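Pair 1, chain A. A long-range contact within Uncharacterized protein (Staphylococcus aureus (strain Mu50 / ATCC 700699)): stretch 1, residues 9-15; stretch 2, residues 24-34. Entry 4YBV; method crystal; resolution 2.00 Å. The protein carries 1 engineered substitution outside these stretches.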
# COMPACT_ATOMS: atom_id res chain seq x y z
N GLU A 9 -6.39 16.21 -19.92
CA GLU A 9 -6.11 16.69 -21.24
C GLU A 9 -4.63 16.54 -21.55
O GLU A 9 -4.26 16.16 -22.62
CB GLU A 9 -6.52 18.13 -21.39
CG GLU A 9 -6.06 18.72 -22.71
CD GLU A 9 -6.34 20.19 -22.85
OE1 GLU A 9 -7.20 20.70 -22.14
OE2 GLU A 9 -5.69 20.82 -23.68
N THR A 10 -3.79 16.86 -20.58
CA THR A 10 -2.36 16.78 -20.82
C THR A 10 -1.97 15.36 -21.23
O THR A 10 -1.11 15.18 -22.08
CB THR A 10 -1.57 17.16 -19.56
OG1 THR A 10 -1.94 18.47 -19.13
CG2 THR A 10 -0.08 17.11 -19.84
N PHE A 11 -2.63 14.37 -20.62
CA PHE A 11 -2.27 12.97 -20.89
C PHE A 11 -3.07 12.41 -22.06
O PHE A 11 -2.90 11.26 -22.41
CB PHE A 11 -2.49 12.07 -19.66
CG PHE A 11 -1.37 12.16 -18.62
CD1 PHE A 11 -0.33 13.07 -18.77
CD2 PHE A 11 -1.36 11.31 -17.50
CE1 PHE A 11 0.71 13.14 -17.81
CE2 PHE A 11 -0.33 11.38 -16.55
CZ PHE A 11 0.70 12.29 -16.72
N GLU A 12 -3.95 13.22 -22.65
CA GLU A 12 -4.79 12.76 -23.78
C GLU A 12 -5.61 11.52 -23.40
O GLU A 12 -5.63 10.53 -24.14
CB GLU A 12 -3.93 12.46 -25.01
CG GLU A 12 -3.09 13.64 -25.44
CD GLU A 12 -2.52 13.43 -26.82
OE1 GLU A 12 -3.26 12.94 -27.70
OE2 GLU A 12 -1.33 13.75 -27.01
N MET A 13 -6.22 11.59 -22.22
CA MET A 13 -7.06 10.50 -21.71
C MET A 13 -8.37 10.44 -22.46
O MET A 13 -8.96 11.48 -22.74
CB MET A 13 -7.36 10.68 -20.22
CG MET A 13 -6.09 10.68 -19.32
SD MET A 13 -6.62 10.60 -17.61
CE MET A 13 -5.06 10.91 -16.81
N SER A 14 -8.83 9.23 -22.77
CA SER A 14 -10.22 9.09 -23.28
C SER A 14 -10.99 8.02 -22.55
O SER A 14 -10.48 6.93 -22.28
CB SER A 14 -10.23 8.83 -24.79
OG SER A 14 -9.45 7.69 -25.11
N ILE A 15 -12.21 8.36 -22.17
CA ILE A 15 -13.12 7.43 -21.52
C ILE A 15 -13.68 6.49 -22.57
O ILE A 15 -14.48 6.91 -23.37
CB ILE A 15 -14.30 8.13 -20.85
CG1 ILE A 15 -13.84 9.17 -19.86
CG2 ILE A 15 -15.19 7.11 -20.14
CD1 ILE A 15 -12.98 8.60 -18.85
N VAL A 24 -13.51 2.50 -17.79
CA VAL A 24 -12.41 2.11 -18.64
C VAL A 24 -11.91 3.40 -19.28
O VAL A 24 -12.65 4.06 -20.03
CB VAL A 24 -12.86 1.04 -19.71
CG1 VAL A 24 -11.68 0.52 -20.51
CG2 VAL A 24 -13.60 -0.12 -19.01
N ILE A 25 -10.67 3.78 -18.96
CA ILE A 25 -10.01 4.97 -19.57
C ILE A 25 -8.67 4.63 -20.15
O ILE A 25 -7.91 3.90 -19.55
CB ILE A 25 -9.71 6.07 -18.53
CG1 ILE A 25 -10.78 6.18 -17.50
CG2 ILE A 25 -9.50 7.40 -19.20
CD1 ILE A 25 -10.49 7.32 -16.59
N SER A 26 -8.34 5.20 -21.29
CA SER A 26 -7.06 4.89 -21.91
C SER A 26 -6.30 6.17 -22.30
O SER A 26 -6.85 7.28 -22.26
CB SER A 26 -7.26 4.00 -23.17
OG SER A 26 -8.12 4.63 -24.10
N MET A 27 -5.04 6.00 -22.68
CA MET A 27 -4.23 7.14 -23.11
C MET A 27 -3.07 6.64 -23.91
O MET A 27 -2.65 5.49 -23.72
CB MET A 27 -3.75 7.96 -21.89
CG MET A 27 -2.67 7.27 -21.07
SD MET A 27 -2.22 8.19 -19.55
CE MET A 27 -0.80 7.29 -19.04
N PRO A 28 -2.54 7.47 -24.84
CA PRO A 28 -1.37 7.11 -25.66
C PRO A 28 -0.05 7.17 -24.89
O PRO A 28 0.15 8.07 -24.09
CB PRO A 28 -1.37 8.16 -26.77
CG PRO A 28 -2.04 9.36 -26.17
CD PRO A 28 -3.10 8.79 -25.22
N VAL A 29 0.84 6.23 -25.15
CA VAL A 29 2.16 6.28 -24.55
C VAL A 29 3.02 7.15 -25.45
O VAL A 29 3.46 6.69 -26.52
CB VAL A 29 2.77 4.89 -24.40
CG1 VAL A 29 4.19 4.97 -23.82
CG2 VAL A 29 1.88 4.04 -23.53
N THR A 30 3.24 8.40 -25.04
CA THR A 30 4.01 9.37 -25.83
C THR A 30 5.26 9.79 -25.06
O THR A 30 5.38 9.46 -23.89
CB THR A 30 3.15 10.61 -26.18
OG1 THR A 30 2.80 11.31 -24.98
CG2 THR A 30 1.86 10.18 -26.89
N ASP A 31 6.20 10.48 -25.74
CA ASP A 31 7.43 10.94 -25.10
C ASP A 31 7.10 11.74 -23.85
O ASP A 31 7.79 11.63 -22.85
CB ASP A 31 8.28 11.81 -26.05
CG ASP A 31 8.89 11.01 -27.21
OD1 ASP A 31 9.30 9.84 -27.01
OD2 ASP A 31 8.94 11.57 -28.32
N LYS A 32 6.03 12.55 -23.93
CA LYS A 32 5.52 13.37 -22.82
C LYS A 32 5.29 12.64 -21.49
O LYS A 32 5.43 13.27 -20.44
CB LYS A 32 4.19 14.04 -23.22
CG LYS A 32 4.34 15.50 -23.64
CD LYS A 32 3.07 16.04 -24.31
CE LYS A 32 1.87 16.04 -23.39
NZ LYS A 32 0.64 16.42 -24.15
N VAL A 33 4.89 11.36 -21.54
CA VAL A 33 4.56 10.61 -20.32
C VAL A 33 5.55 9.47 -20.07
O VAL A 33 5.31 8.60 -19.21
CB VAL A 33 3.11 10.04 -20.38
CG1 VAL A 33 2.10 11.14 -20.29
CG2 VAL A 33 2.88 9.24 -21.65
N LYS A 34 6.66 9.43 -20.80
CA LYS A 34 7.65 8.41 -20.55
C LYS A 34 8.57 8.81 -19.36
O LYS A 34 8.69 9.97 -19.04
CB LYS A 34 8.51 8.15 -21.80
CG LYS A 34 7.75 7.53 -22.93
CD LYS A 34 8.66 7.17 -24.11
CE LYS A 34 7.86 6.47 -25.22
NZ LYS A 34 8.77 5.92 -26.27
O HOH W 1 -0.42 10.35 -22.93

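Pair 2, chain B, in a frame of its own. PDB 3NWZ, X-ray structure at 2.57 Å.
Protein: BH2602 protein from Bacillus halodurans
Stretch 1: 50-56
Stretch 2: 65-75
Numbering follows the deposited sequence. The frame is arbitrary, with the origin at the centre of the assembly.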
# COMPACT_ATOMS: atom_id res chain seq x y z
N SER B 50 -16.73 10.56 -18.51
CA SER B 50 -17.87 11.34 -18.98
C SER B 50 -18.90 11.68 -17.90
O SER B 50 -19.38 12.81 -17.83
CB SER B 50 -18.58 10.60 -20.12
OG SER B 50 -19.79 11.25 -20.45
N LEU B 51 -19.26 10.70 -17.07
CA LEU B 51 -20.25 10.92 -16.03
C LEU B 51 -19.66 11.61 -14.82
O LEU B 51 -20.39 12.08 -13.96
CB LEU B 51 -20.89 9.60 -15.60
CG LEU B 51 -22.00 9.02 -16.50
CD1 LEU B 51 -21.67 9.20 -17.96
CD2 LEU B 51 -22.16 7.54 -16.18
N THR B 52 -18.34 11.66 -14.74
CA THR B 52 -17.75 12.33 -13.59
C THR B 52 -17.21 13.71 -13.96
O THR B 52 -16.90 14.51 -13.08
CB THR B 52 -16.65 11.48 -12.96
OG1 THR B 52 -16.31 12.05 -11.70
CG2 THR B 52 -15.43 11.42 -13.84
N GLN B 53 -17.12 13.98 -15.26
CA GLN B 53 -16.66 15.27 -15.77
C GLN B 53 -15.21 15.68 -15.43
O GLN B 53 -14.92 16.87 -15.27
CB GLN B 53 -17.61 16.38 -15.28
CG GLN B 53 -19.08 16.02 -15.27
CD GLN B 53 -19.82 16.61 -14.06
OE1 GLN B 53 -19.78 17.82 -13.81
NE2 GLN B 53 -20.50 15.75 -13.30
N ILE B 54 -14.28 14.74 -15.33
CA ILE B 54 -12.90 15.12 -15.00
C ILE B 54 -12.22 16.06 -16.00
O ILE B 54 -12.48 16.00 -17.21
CB ILE B 54 -11.99 13.87 -14.82
CG1 ILE B 54 -11.96 13.03 -16.10
CG2 ILE B 54 -12.50 13.02 -13.68
CD1 ILE B 54 -10.94 11.93 -16.07
N GLU B 55 -11.37 16.95 -15.49
CA GLU B 55 -10.59 17.89 -16.34
C GLU B 55 -9.11 17.61 -16.04
O GLU B 55 -8.64 17.85 -14.93
CB GLU B 55 -10.91 19.34 -16.00
CG GLU B 55 -12.16 19.87 -16.67
CD GLU B 55 -12.78 21.03 -15.91
OE1 GLU B 55 -12.04 21.97 -15.54
OE2 GLU B 55 -14.01 20.99 -15.67
N SER B 56 -8.37 17.13 -17.04
CA SER B 56 -6.98 16.81 -16.83
C SER B 56 -5.96 17.60 -17.60
O SER B 56 -6.18 17.99 -18.76
CB SER B 56 -6.76 15.31 -17.07
OG SER B 56 -7.33 14.91 -18.30
N GLU B 65 -2.21 16.77 -13.30
CA GLU B 65 -3.38 17.16 -12.55
C GLU B 65 -4.74 16.71 -13.12
O GLU B 65 -5.02 16.82 -14.32
CB GLU B 65 -3.33 18.68 -12.40
CG GLU B 65 -4.29 19.32 -11.43
CD GLU B 65 -3.93 20.78 -11.20
OE1 GLU B 65 -2.86 21.05 -10.60
OE2 GLU B 65 -4.71 21.67 -11.62
N VAL B 66 -5.58 16.21 -12.22
CA VAL B 66 -6.92 15.77 -12.56
C VAL B 66 -7.88 16.29 -11.50
O VAL B 66 -7.75 15.93 -10.32
CB VAL B 66 -7.09 14.23 -12.54
CG1 VAL B 66 -8.50 13.89 -12.98
CG2 VAL B 66 -6.10 13.55 -13.44
N ARG B 67 -8.81 17.14 -11.90
CA ARG B 67 -9.80 17.62 -10.94
C ARG B 67 -11.16 17.00 -11.26
O ARG B 67 -11.47 16.65 -12.40
CB ARG B 67 -9.86 19.16 -10.91
CG ARG B 67 -10.40 19.86 -12.13
CD ARG B 67 -10.07 21.35 -12.04
NE ARG B 67 -8.63 21.57 -12.18
CZ ARG B 67 -7.97 21.51 -13.33
NH1 ARG B 67 -8.61 21.24 -14.46
NH2 ARG B 67 -6.66 21.71 -13.35
N LEU B 68 -11.96 16.83 -10.22
CA LEU B 68 -13.27 16.22 -10.35
C LEU B 68 -14.29 16.99 -9.55
O LEU B 68 -14.12 17.18 -8.36
CB LEU B 68 -13.18 14.78 -9.85
CG LEU B 68 -14.41 13.90 -9.68
CD1 LEU B 68 -14.00 12.45 -9.93
CD2 LEU B 68 -14.97 14.06 -8.29
N PRO B 69 -15.35 17.45 -10.21
CA PRO B 69 -16.42 18.20 -9.55
C PRO B 69 -17.05 17.32 -8.48
O PRO B 69 -17.26 16.12 -8.70
CB PRO B 69 -17.40 18.48 -10.69
CG PRO B 69 -16.56 18.51 -11.91
CD PRO B 69 -15.58 17.37 -11.67
N ILE B 70 -17.36 17.91 -7.32
CA ILE B 70 -18.03 17.15 -6.27
C ILE B 70 -19.54 17.40 -6.34
O ILE B 70 -20.01 18.54 -6.29
CB ILE B 70 -17.54 17.52 -4.85
CG1 ILE B 70 -16.03 17.27 -4.74
CG2 ILE B 70 -18.33 16.66 -3.79
CD1 ILE B 70 -15.46 17.59 -3.38
N GLY B 71 -20.29 16.32 -6.47
CA GLY B 71 -21.74 16.41 -6.53
C GLY B 71 -22.31 15.19 -5.84
O GLY B 71 -21.56 14.27 -5.47
N PRO B 72 -23.64 15.13 -5.67
CA PRO B 72 -24.29 13.99 -5.01
C PRO B 72 -23.92 12.67 -5.66
O PRO B 72 -23.88 11.62 -5.01
CB PRO B 72 -25.77 14.31 -5.15
CG PRO B 72 -25.78 15.82 -5.15
CD PRO B 72 -24.62 16.16 -6.06
N LEU B 73 -23.63 12.72 -6.95
CA LEU B 73 -23.29 11.52 -7.70
C LEU B 73 -22.02 10.85 -7.20
O LEU B 73 -21.87 9.63 -7.32
CB LEU B 73 -23.17 11.84 -9.19
CG LEU B 73 -22.74 10.72 -10.14
CD1 LEU B 73 -23.63 9.51 -9.94
CD2 LEU B 73 -22.83 11.21 -11.57
N VAL B 74 -21.12 11.63 -6.61
CA VAL B 74 -19.84 11.11 -6.13
C VAL B 74 -19.74 10.89 -4.62
O VAL B 74 -18.80 10.26 -4.13
CB VAL B 74 -18.69 12.04 -6.58
CG1 VAL B 74 -17.37 11.51 -6.11
CG2 VAL B 74 -18.70 12.16 -8.10
N ASN B 75 -20.71 11.40 -3.88
CA ASN B 75 -20.70 11.27 -2.42
C ASN B 75 -21.12 9.88 -1.93
O ASN B 75 -21.67 9.07 -2.67
CB ASN B 75 -21.61 12.33 -1.80
CG ASN B 75 -21.17 13.74 -2.16
OD1 ASN B 75 -21.98 14.67 -2.19
ND2 ASN B 75 -19.87 13.92 -2.40

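Pair 1 and pair 2 share one backbone arrangement. Fourteen central residues superpose with an RMSD of 0.5 Å. In each, the end of a helix turns through a residue with positive phi, Glu A12 or Gln B53, into a strand. That strand pairs antiparallel with the second stretch, which then runs through a proline, Pro A28 or Pro B69, into a turn.

The strand register is the same. Ser A14 pairs with Ser A26, and Glu B55 with Arg B67, each through two backbone hydrogen bonds. In pair 1, Ser A14 N to Ser A26 O is 2.8 Å and Ser A26 N to Ser A14 O is 2.9 Å. In pair 2, Glu B55 N to Arg B67 O and Arg B67 N to Glu B55 O are both 3.1 Å. The next pairs, Ile A15 with Ile A25 and Ser B56 with Val B66, are not hydrogen-bonded.

The side chains on the hydrogen-bonded pair differ in character. Two small serines face each other in pair 1, with Ser A14 OG 3.5 Å from Ser A26 OG. Pair 2 has opposite charges there. Glu B55 OE1 and Arg B67 NH1 form a long salt bridge of 3.7 Å. Arg B67 NH2 also makes a salt bridge within its own stretch, 2.6 Å from Glu B65 OE2.

On the other face, Ile A15 CD1 packs on Ile A25 CG1 at 3.5 Å. The matching Ser B56 is shorter, and its CB lies 4.1 Å from Val B66 CG2. Ile B54 adds to the packing, with CB 3.9 Å from Val B66 CG1; the equivalent Met A13 CB is 4.0 Å from Ile A25 CG2.

Just after the helix end in pair 1, Phe A11 matches Thr B52, the last helical residue of pair 2. The aromatic ring takes Val A33 over one face, with CD1 of Phe A11 3.5 Å from Val A33 CG1. Met A27 SD lies oblique to the ring, 3.8 Å from Phe A11 CD2. Thr B52 is much smaller. Thr B52 OG1 sits 2.9 Å from Leu B68 CD1, an unusually tight approach for an oxygen and a methyl carbon, and 4.3 Å from Val B74 CG2.

The matched Lys A32 and Leu B73 both reach the helix end. Lys A32 NZ donates a hydrogen bond to Thr A10 O at 3.0 Å. Leu B73 only packs against the backbone there, with its methyl carbon CD2 3.5 Å from Leu B51 O; a leucine side chain has no donor for a hydrogen bond to that oxygen. In pair 1 a water also bridges the stretches, donating to Phe A11 O at 2.7 Å and to Pro A28 O at 2.6 Å.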